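Local structure of carbamate kinase (Mycoplasma penetrans, 4AXS) at residues V272-L277 and A297-V302. The protein probably acts as a carbamate kinase, the enzyme that transfers a phosphoryl group from carbamoyl phosphate to ADP, making ATP in arginine breakdown. Numbering follows the deposited sequence.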
ATOM      1  N   VAL A 272       2.696 -34.249 -12.457  1.00 49.98           N
ATOM      2  CA  VAL A 272       2.052 -34.096 -13.750  1.00 42.47           C
ATOM      3  C   VAL A 272       2.891 -33.112 -14.532  1.00 44.31           C
ATOM      4  O   VAL A 272       3.783 -32.477 -13.974  1.00 46.52           O
ATOM      5  CB  VAL A 272       0.556 -33.784 -13.605  1.00 41.51           C
ATOM      6  CG1 VAL A 272       0.363 -32.369 -12.995  1.00 41.76           C
ATOM      7  CG2 VAL A 272      -0.157 -33.930 -14.938  1.00 28.34           C
ATOM      8  N   ASP A 273       2.521 -32.807 -15.740  1.00 47.00           N
ATOM      9  CA  ASP A 273       3.303 -31.934 -16.606  1.00 42.56           C
ATOM     10  C   ASP A 273       2.373 -31.230 -17.586  1.00 43.68           C
ATOM     11  O   ASP A 273       1.170 -31.516 -17.669  1.00 41.47           O
ATOM     12  CB  ASP A 273       4.505 -32.511 -17.353  1.00 41.64           C
ATOM     13  CG  ASP A 273       4.156 -33.750 -18.181  1.00 43.47           C
ATOM     14  OD1 ASP A 273       3.119 -33.784 -18.900  1.00 40.13           O
ATOM     15  OD2 ASP A 273       4.956 -34.702 -18.131  1.00 46.12           O
ATOM     16  N   VAL A 274       2.976 -30.323 -18.347  1.00 45.81           N
ATOM     17  CA  VAL A 274       2.264 -29.418 -19.234  1.00 45.83           C
ATOM     18  C   VAL A 274       1.556 -30.207 -20.316  1.00 44.46           C
ATOM     19  O   VAL A 274       0.367 -29.983 -20.591  1.00 45.07           O
ATOM     20  CB  VAL A 274       3.256 -28.410 -19.878  1.00 49.66           C
ATOM     21  CG1 VAL A 274       2.520 -27.269 -20.566  1.00 42.50           C
ATOM     22  CG2 VAL A 274       4.226 -27.892 -18.828  1.00 44.60           C
ATOM     23  N   LYS A 275       2.294 -31.136 -20.922  1.00 46.63           N
ATOM     24  CA  LYS A 275       1.749 -32.022 -21.950  1.00 43.58           C
ATOM     25  C   LYS A 275       0.399 -32.603 -21.534  1.00 41.78           C
ATOM     26  O   LYS A 275      -0.577 -32.503 -22.278  1.00 47.69           O
ATOM     27  CB  LYS A 275       2.742 -33.150 -22.278  1.00 44.96           C
ATOM     28  CG  LYS A 275       2.310 -34.057 -23.423  1.00 46.46           C
ATOM     29  CD  LYS A 275       3.222 -35.286 -23.573  1.00 50.26           C
ATOM     30  CE  LYS A 275       2.528 -36.390 -24.409  1.00 53.28           C
ATOM     31  NZ  LYS A 275       3.435 -37.521 -24.755  1.00 57.58           N
ATOM     32  N   ALA A 276       0.330 -33.197 -20.345  1.00 42.41           N
ATOM     33  CA  ALA A 276      -0.924 -33.810 -19.883  1.00 40.68           C
ATOM     34  C   ALA A 276      -1.978 -32.757 -19.538  1.00 42.42           C
ATOM     35  O   ALA A 276      -3.152 -32.885 -19.913  1.00 38.11           O
ATOM     36  CB  ALA A 276      -0.670 -34.716 -18.698  1.00 34.33           C
ATOM     37  N   LEU A 277      -1.556 -31.713 -18.822  1.00 42.96           N
ATOM     38  CA  LEU A 277      -2.472 -30.636 -18.458  1.00 39.11           C
ATOM     39  C   LEU A 277      -3.149 -30.077 -19.690  1.00 41.55           C
ATOM     40  O   LEU A 277      -4.335 -29.762 -19.669  1.00 42.99           O
ATOM     41  CB  LEU A 277      -1.759 -29.535 -17.695  1.00 41.91           C
ATOM     42  CG  LEU A 277      -1.763 -29.692 -16.171  1.00 43.55           C
ATOM     43  CD1 LEU A 277      -2.982 -30.465 -15.705  1.00 33.63           C
ATOM     44  CD2 LEU A 277      -0.508 -30.353 -15.678  1.00 45.87           C
ATOM     45  N   ALA A 297      -1.670 -20.699 -15.082  1.00 38.68           N
ATOM     46  CA  ALA A 297      -0.604 -19.915 -14.459  1.00 41.48           C
ATOM     47  C   ALA A 297       0.541 -20.788 -13.935  1.00 39.46           C
ATOM     48  O   ALA A 297       1.699 -20.394 -13.992  1.00 45.12           O
ATOM     49  CB  ALA A 297      -1.163 -19.030 -13.337  1.00 41.35           C
ATOM     50  N   ALA A 298       0.221 -21.964 -13.413  1.00 40.20           N
ATOM     51  CA  ALA A 298       1.259 -22.872 -12.937  1.00 42.37           C
ATOM     52  C   ALA A 298       2.077 -23.400 -14.108  1.00 43.59           C
ATOM     53  O   ALA A 298       3.284 -23.620 -13.988  1.00 44.37           O
ATOM     54  CB  ALA A 298       0.653 -24.012 -12.150  1.00 38.95           C
ATOM     55  N   MET A 299       1.406 -23.597 -15.240  1.00 42.42           N
ATOM     56  CA  MET A 299       2.059 -24.061 -16.462  1.00 45.06           C
ATOM     57  C   MET A 299       2.993 -22.972 -16.993  1.00 51.41           C
ATOM     58  O   MET A 299       4.169 -23.226 -17.291  1.00 47.32           O
ATOM     59  CB  MET A 299       1.002 -24.452 -17.511  1.00 38.48           C
ATOM     60  CG  MET A 299       0.221 -25.712 -17.119  1.00 43.56           C
ATOM     61  SD  MET A 299      -1.311 -26.122 -18.002  1.00 47.74           S
ATOM     62  CE  MET A 299      -0.805 -26.336 -19.708  1.00 39.97           C
ATOM     63  N   GLY A 300       2.467 -21.750 -17.080  1.00 45.60           N
ATOM     64  CA  GLY A 300       3.223 -20.634 -17.607  1.00 43.54           C
ATOM     65  C   GLY A 300       4.558 -20.439 -16.915  1.00 44.21           C
ATOM     66  O   GLY A 300       5.503 -19.920 -17.511  1.00 42.09           O
ATOM     67  N   PHE A 301       4.640 -20.863 -15.656  1.00 48.11           N
ATOM     68  CA  PHE A 301       5.844 -20.651 -14.857  1.00 48.64           C
ATOM     69  C   PHE A 301       6.880 -21.765 -15.023  1.00 50.66           C
ATOM     70  O   PHE A 301       8.066 -21.484 -15.215  1.00 47.55           O
ATOM     71  CB  PHE A 301       5.491 -20.457 -13.378  1.00 45.45           C
ATOM     72  CG  PHE A 301       6.680 -20.546 -12.453  1.00 51.05           C
ATOM     73  CD1 PHE A 301       7.642 -19.541 -12.436  1.00 47.74           C
ATOM     74  CD2 PHE A 301       6.830 -21.631 -11.599  1.00 52.82           C
ATOM     75  CE1 PHE A 301       8.734 -19.621 -11.595  1.00 46.79           C
ATOM     76  CE2 PHE A 301       7.917 -21.715 -10.749  1.00 53.55           C
ATOM     77  CZ  PHE A 301       8.873 -20.704 -10.748  1.00 53.54           C
ATOM     78  N   VAL A 302       6.437 -23.023 -14.955  1.00 53.01           N
ATOM     79  CA  VAL A 302       7.367 -24.157 -15.075  1.00 55.56           C
ATOM     80  C   VAL A 302       7.763 -24.458 -16.519  1.00 53.57           C
ATOM     81  O   VAL A 302       8.768 -25.123 -16.756  1.00 53.85           O
ATOM     82  CB  VAL A 302       6.819 -25.463 -14.441  1.00 51.21           C
ATOM     83  CG1 VAL A 302       6.457 -25.241 -12.988  1.00 50.75           C
ATOM     84  CG2 VAL A 302       5.624 -26.005 -15.233  1.00 48.62           C
TER
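M299 reaches from helix 292-302 to the first turn of helix 274-282, and its thioether end does most of the joining. SD lies 3.5 Å from CB of L277, while the terminal CE meets CG1 of V274 at 3.6 Å. A bend at the last torsion (chi3 61°) turns the methyl aside from the run of the chain, letting it reach V274 while staying near CB of L277. An unbranched, flexible methionine suits this place, and N278 and I281, further along helix 274-282, also touch it. V274, beta-branched, offers two methyls: with CG1 anti to its backbone N (chi1 -168°) that branch goes to M299, whereas CG2 approaches CG2 of V302 at a looser 4.3 Å. V302 also packs on I330 of the edge strand 328-330, which links the helix pair to the sheet. M299, L277 and V302 are buried, whereas V274 keeps some exposure, K275 and G300 face solvent, and D273 points away from 297-302. D273 is the N-cap: its OD1 accepts from N of A276 (3.2 Å, 162°), a fitting task for a short carboxylate at a helix start. With no hydrogen bond crossing between the segments, their association rests on apolar contact, and the D273 cap shapes the helix start from within its own segment.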